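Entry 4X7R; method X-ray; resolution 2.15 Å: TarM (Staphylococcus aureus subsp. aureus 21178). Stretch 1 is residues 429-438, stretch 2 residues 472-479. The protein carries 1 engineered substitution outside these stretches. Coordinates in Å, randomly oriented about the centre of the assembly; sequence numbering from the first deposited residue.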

ATOM      1  N   SER A 429     -12.103  12.246 -16.374  1.00 42.51           N
ATOM      2  CA  SER A 429     -12.808  12.481 -17.662  1.00 42.24           C
ATOM      3  C   SER A 429     -13.099  11.200 -18.442  1.00 44.95           C
ATOM      4  O   SER A 429     -13.867  11.234 -19.390  1.00 46.38           O
ATOM      5  CB  SER A 429     -12.069  13.507 -18.521  1.00 42.44           C
ATOM      6  OG  SER A 429     -10.753  13.050 -18.775  1.00 46.27           O
ATOM      7  N   ASP A 430     -12.507  10.071 -18.045  1.00 40.06           N
ATOM      8  CA  ASP A 430     -12.814   8.793 -18.685  1.00 38.05           C
ATOM      9  C   ASP A 430     -14.200   8.344 -18.278  1.00 42.61           C
ATOM     10  O   ASP A 430     -14.933   7.792 -19.107  1.00 43.74           O
ATOM     11  CB  ASP A 430     -11.835   7.710 -18.243  1.00 36.98           C
ATOM     12  CG  ASP A 430     -10.532   7.683 -18.987  1.00 46.62           C
ATOM     13  OD1 ASP A 430     -10.237   8.658 -19.706  1.00 50.24           O
ATOM     14  OD2 ASP A 430      -9.839   6.665 -18.909  1.00 45.58           O
ATOM     15  N   PHE A 431     -14.561   8.555 -17.000  1.00 38.03           N
ATOM     16  CA  PHE A 431     -15.840   8.043 -16.499  1.00 37.44           C
ATOM     17  C   PHE A 431     -16.875   9.072 -16.084  1.00 42.13           C
ATOM     18  O   PHE A 431     -18.059   8.754 -16.065  1.00 41.37           O
ATOM     19  CB  PHE A 431     -15.598   6.966 -15.426  1.00 38.00           C
ATOM     20  CG  PHE A 431     -14.580   7.343 -14.380  1.00 37.69           C
ATOM     21  CD1 PHE A 431     -14.915   8.203 -13.339  1.00 39.00           C
ATOM     22  CD2 PHE A 431     -13.290   6.827 -14.425  1.00 37.42           C
ATOM     23  CE1 PHE A 431     -13.972   8.563 -12.380  1.00 40.24           C
ATOM     24  CE2 PHE A 431     -12.344   7.200 -13.477  1.00 40.49           C
ATOM     25  CZ  PHE A 431     -12.691   8.064 -12.453  1.00 38.89           C
ATOM     26  N   ILE A 432     -16.451  10.304 -15.761  1.00 40.71           N
ATOM     27  CA  ILE A 432     -17.423  11.335 -15.403  1.00 41.75           C
ATOM     28  C   ILE A 432     -17.904  11.995 -16.695  1.00 48.37           C
ATOM     29  O   ILE A 432     -17.074  12.402 -17.505  1.00 49.48           O
ATOM     30  CB  ILE A 432     -16.892  12.371 -14.358  1.00 44.45           C
ATOM     31  CG1 ILE A 432     -16.457  11.676 -13.032  1.00 44.05           C
ATOM     32  CG2 ILE A 432     -17.926  13.504 -14.111  1.00 44.61           C
ATOM     33  CD1 ILE A 432     -15.702  12.595 -12.050  1.00 48.54           C
ATOM     34  N   GLU A 433     -19.242  12.086 -16.884  1.00 45.55           N
ATOM     35  CA  GLU A 433     -19.869  12.753 -18.023  1.00 45.95           C
ATOM     36  C   GLU A 433     -20.476  14.007 -17.420  1.00 50.86           C
ATOM     37  O   GLU A 433     -21.484  13.935 -16.705  1.00 52.37           O
ATOM     38  CB  GLU A 433     -20.923  11.859 -18.701  1.00 47.63           C
ATOM     39  CG  GLU A 433     -20.306  10.622 -19.351  1.00 65.58           C
ATOM     40  CD  GLU A 433     -21.167   9.814 -20.308  1.00 99.21           C
ATOM     41  OE1 GLU A 433     -22.379   9.648 -20.037  1.00 99.75           O
ATOM     42  OE2 GLU A 433     -20.606   9.286 -21.296  1.00 95.83           O
ATOM     43  N   ASP A 434     -19.759  15.129 -17.583  1.00 46.53           N
ATOM     44  CA  ASP A 434     -20.099  16.428 -17.015  1.00 48.24           C
ATOM     45  C   ASP A 434     -21.541  16.790 -17.233  1.00 54.12           C
ATOM     46  O   ASP A 434     -22.024  16.708 -18.359  1.00 54.26           O
ATOM     47  CB  ASP A 434     -19.187  17.552 -17.547  1.00 49.40           C
ATOM     48  CG  ASP A 434     -19.455  18.877 -16.863  1.00 58.18           C
ATOM     49  OD1 ASP A 434     -19.062  19.028 -15.693  1.00 59.94           O
ATOM     50  OD2 ASP A 434     -20.112  19.738 -17.476  1.00 68.91           O
ATOM     51  N   ASN A 435     -22.232  17.147 -16.129  1.00 51.80           N
ATOM     52  CA  ASN A 435     -23.636  17.546 -16.078  1.00 52.41           C
ATOM     53  C   ASN A 435     -24.604  16.403 -16.475  1.00 56.45           C
ATOM     54  O   ASN A 435     -25.781  16.651 -16.729  1.00 58.24           O
ATOM     55  CB  ASN A 435     -23.847  18.840 -16.887  1.00 52.96           C
ATOM     56  CG  ASN A 435     -25.064  19.639 -16.533  1.00 71.39           C
ATOM     57  OD1 ASN A 435     -25.488  19.715 -15.372  1.00 66.07           O
ATOM     58  ND2 ASN A 435     -25.632  20.270 -17.545  1.00 60.54           N
ATOM     59  N   LYS A 436     -24.120  15.143 -16.467  1.00 50.66           N
ATOM     60  CA  LYS A 436     -24.941  13.971 -16.787  1.00 49.51           C
ATOM     61  C   LYS A 436     -24.862  12.928 -15.661  1.00 53.57           C
ATOM     62  O   LYS A 436     -25.894  12.431 -15.226  1.00 53.51           O
ATOM     63  CB  LYS A 436     -24.571  13.379 -18.159  1.00 50.44           C
ATOM     64  CG  LYS A 436     -25.366  12.126 -18.521  1.00 68.29           C
ATOM     65  CD  LYS A 436     -25.073  11.627 -19.923  1.00 80.56           C
ATOM     66  CE  LYS A 436     -25.782  10.327 -20.215  1.00 87.98           C
ATOM     67  NZ  LYS A 436     -25.444   9.823 -21.572  1.00 96.62           N
ATOM     68  N   ASN A 437     -23.650  12.631 -15.156  1.00 49.59           N
ATOM     69  CA  ASN A 437     -23.492  11.665 -14.066  1.00 49.10           C
ATOM     70  C   ASN A 437     -22.623  12.211 -12.915  1.00 53.69           C
ATOM     71  O   ASN A 437     -22.308  11.496 -11.963  1.00 51.60           O
ATOM     72  CB  ASN A 437     -22.981  10.334 -14.624  1.00 46.43           C
ATOM     73  CG  ASN A 437     -21.555  10.332 -15.111  1.00 57.30           C
ATOM     74  OD1 ASN A 437     -20.723  11.133 -14.686  1.00 47.56           O
ATOM     75  ND2 ASN A 437     -21.210   9.344 -15.923  1.00 52.04           N
ATOM     76  N   GLY A 438     -22.268  13.488 -13.031  1.00 52.53           N
ATOM     77  CA  GLY A 438     -21.432  14.224 -12.088  1.00 52.64           C
ATOM     78  C   GLY A 438     -20.879  15.487 -12.726  1.00 55.25           C
ATOM     79  O   GLY A 438     -21.350  15.915 -13.790  1.00 51.86           O
ATOM     80  N   GLU A 472     -24.583   3.110 -14.096  1.00 47.33           N
ATOM     81  CA  GLU A 472     -24.862   2.682 -15.459  1.00 46.76           C
ATOM     82  C   GLU A 472     -23.626   2.860 -16.353  1.00 50.34           C
ATOM     83  O   GLU A 472     -23.309   1.959 -17.128  1.00 50.84           O
ATOM     84  CB  GLU A 472     -25.993   3.540 -16.011  1.00 48.34           C
ATOM     85  CG  GLU A 472     -27.180   2.768 -16.533  1.00 60.17           C
ATOM     86  CD  GLU A 472     -28.365   3.656 -16.864  1.00 81.27           C
ATOM     87  OE1 GLU A 472     -28.239   4.536 -17.750  1.00 64.73           O
ATOM     88  OE2 GLU A 472     -29.427   3.470 -16.227  1.00 76.08           O
ATOM     89  N   ASN A 473     -22.929   4.024 -16.240  1.00 45.47           N
ATOM     90  CA  ASN A 473     -21.729   4.331 -17.021  1.00 42.29           C
ATOM     91  C   ASN A 473     -20.571   3.428 -16.652  1.00 44.48           C
ATOM     92  O   ASN A 473     -19.831   3.019 -17.539  1.00 44.27           O
ATOM     93  CB  ASN A 473     -21.319   5.807 -16.887  1.00 42.12           C
ATOM     94  CG  ASN A 473     -20.392   6.261 -18.004  1.00 58.23           C
ATOM     95  OD1 ASN A 473     -20.612   5.989 -19.188  1.00 59.25           O
ATOM     96  ND2 ASN A 473     -19.341   6.964 -17.669  1.00 45.87           N
ATOM     97  N   ILE A 474     -20.420   3.089 -15.354  1.00 41.51           N
ATOM     98  CA  ILE A 474     -19.337   2.196 -14.896  1.00 40.34           C
ATOM     99  C   ILE A 474     -19.567   0.776 -15.404  1.00 44.97           C
ATOM    100  O   ILE A 474     -18.647   0.151 -15.942  1.00 43.36           O
ATOM    101  CB  ILE A 474     -19.069   2.259 -13.351  1.00 42.56           C
ATOM    102  CG1 ILE A 474     -18.747   3.706 -12.861  1.00 42.42           C
ATOM    103  CG2 ILE A 474     -17.988   1.257 -12.910  1.00 40.95           C
ATOM    104  CD1 ILE A 474     -17.629   4.486 -13.616  1.00 44.13           C
ATOM    105  N   ILE A 475     -20.807   0.274 -15.245  1.00 45.81           N
ATOM    106  CA  ILE A 475     -21.205  -1.070 -15.686  1.00 45.96           C
ATOM    107  C   ILE A 475     -20.903  -1.200 -17.183  1.00 49.08           C
ATOM    108  O   ILE A 475     -20.219  -2.127 -17.587  1.00 47.51           O
ATOM    109  CB  ILE A 475     -22.698  -1.349 -15.331  1.00 50.07           C
ATOM    110  CG1 ILE A 475     -22.844  -1.614 -13.818  1.00 51.34           C
ATOM    111  CG2 ILE A 475     -23.278  -2.508 -16.158  1.00 50.20           C
ATOM    112  CD1 ILE A 475     -24.296  -1.602 -13.295  1.00 56.89           C
ATOM    113  N   GLU A 476     -21.329  -0.220 -17.971  1.00 46.51           N
ATOM    114  CA  GLU A 476     -21.124  -0.252 -19.401  1.00 45.91           C
ATOM    115  C   GLU A 476     -19.669  -0.211 -19.874  1.00 50.64           C
ATOM    116  O   GLU A 476     -19.299  -0.975 -20.767  1.00 51.68           O
ATOM    117  CB  GLU A 476     -21.926   0.852 -20.054  1.00 46.22           C
ATOM    118  CG  GLU A 476     -21.959   0.711 -21.546  1.00 56.19           C
ATOM    119  CD  GLU A 476     -22.616   1.886 -22.241  1.00 68.65           C
ATOM    120  OE1 GLU A 476     -23.555   2.479 -21.658  1.00 66.94           O
ATOM    121  OE2 GLU A 476     -22.190   2.208 -23.375  1.00 61.62           O
ATOM    122  N   LYS A 477     -18.850   0.653 -19.282  1.00 44.15           N
ATOM    123  CA  LYS A 477     -17.504   0.849 -19.773  1.00 42.45           C
ATOM    124  C   LYS A 477     -16.386   0.064 -19.112  1.00 46.34           C
ATOM    125  O   LYS A 477     -15.276   0.048 -19.655  1.00 46.08           O
ATOM    126  CB  LYS A 477     -17.197   2.355 -19.855  1.00 45.29           C
ATOM    127  CG  LYS A 477     -18.169   3.102 -20.795  1.00 47.75           C
ATOM    128  CD  LYS A 477     -17.861   4.596 -20.842  1.00 66.15           C
ATOM    129  CE  LYS A 477     -18.536   5.324 -21.986  1.00 70.49           C
ATOM    130  NZ  LYS A 477     -20.015   5.312 -21.858  1.00 78.25           N
ATOM    131  N   TYR A 478     -16.658  -0.611 -17.974  1.00 41.38           N
ATOM    132  CA  TYR A 478     -15.627  -1.357 -17.256  1.00 40.08           C
ATOM    133  C   TYR A 478     -15.996  -2.831 -17.003  1.00 43.34           C
ATOM    134  O   TYR A 478     -15.802  -3.354 -15.893  1.00 42.76           O
ATOM    135  CB  TYR A 478     -15.276  -0.627 -15.948  1.00 41.06           C
ATOM    136  CG  TYR A 478     -14.747   0.758 -16.181  1.00 41.15           C
ATOM    137  CD1 TYR A 478     -13.406   0.967 -16.483  1.00 40.20           C
ATOM    138  CD2 TYR A 478     -15.609   1.851 -16.252  1.00 43.46           C
ATOM    139  CE1 TYR A 478     -12.922   2.235 -16.799  1.00 37.70           C
ATOM    140  CE2 TYR A 478     -15.127   3.133 -16.526  1.00 43.81           C
ATOM    141  CZ  TYR A 478     -13.776   3.319 -16.762  1.00 42.80           C
ATOM    142  OH  TYR A 478     -13.303   4.562 -17.068  1.00 41.38           O
ATOM    143  N   SER A 479     -16.496  -3.517 -18.042  1.00 39.28           N
ATOM    144  CA  SER A 479     -16.883  -4.920 -17.882  1.00 37.75           C
ATOM    145  C   SER A 479     -15.673  -5.788 -17.532  1.00 39.20           C
ATOM    146  O   SER A 479     -14.594  -5.597 -18.081  1.00 37.94           O
ATOM    147  CB  SER A 479     -17.599  -5.441 -19.124  1.00 38.76           C
ATOM    148  OG  SER A 479     -16.685  -5.766 -20.154  1.00 44.96           O
TER
HETATM  149  O   HOH W   1     -10.660   4.759 -17.379  1.00 42.10           O
HETATM  150  O   HOH W   2     -17.877   7.995 -19.859  1.00 50.24           O

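A helix often holds a neighbouring loop by offering a side-chain amide to one of its backbone carbonyls, and this contact in TarM is a compact example. The second stretch is helical from E472 through K477, with the backbone bonds E476 N to E472 O (3.1 Å), K477 N to N473 O (3.1 Å) and Y478 N to I474 O (2.9 Å); Y478 is the first residue to leave helical phi/psi. The first stretch emerges from a weakly bonded helix near F431 and then turns tightly. In that turn E433 O accepts from both K436 N (2.9 Å) and N437 N (3.0 Å), while N435 N reaches G438 O at 2.8 Å. The two stretches have their nearest CA atoms at F431 and N473, 7.0 Å apart.

The polar centre of the contact is the carbonyl of F431. N473 points toward the first stretch and its ND2 lies 2.7 Å from F431 O, but the N-H...O angle of 124° makes this a weak hydrogen bond despite its shortness. The same oxygen receives a straighter bond from N437 ND2 at 3.2 Å (159°). Sharing one acceptor brings N437 ND2 and N473 ND2 to 3.5 Å, a proximity of two donors rather than a bond. N437 also steadies its own loop, since its OD1 accepts from E433 N at 2.8 Å.

N473 is also engaged through OD1: K477 NZ, one helical turn on, donates to N473 OD1 at 2.8 Å. Charge complementarity here is looser. E433 OE2 stands 4.1 Å from K477 NZ, beyond salt-bridge range, whereas E433 OE1 forms a salt bridge with K436 NZ at 3.4 Å within its own stretch. Water 2 accepts from N473 ND2 at 2.8 Å and lies 3.0 Å from D430 O.

Beside this polar cluster lies an apolar patch. F431 CB packs against I474 CD1 at 3.7 Å and Y478 CE2 at 4.0 Å; the CA-to-CB bond of I474 points sideways, but the end of its side chain comes nearer. The hydroxyl of Y478 lies near the plane of the F431 ring, at its edge, with OH 3.5 Å from F431 CD2. That hydroxyl also closes a solvent-mediated bridge: water 1 donates to D430 OD2 at 2.6 Å and hydrogen-bonds Y478 OH at 2.7 Å. With only 290 Å² buried, the contact thus combines one weak direct hydrogen bond with one water bridge and apolar packing.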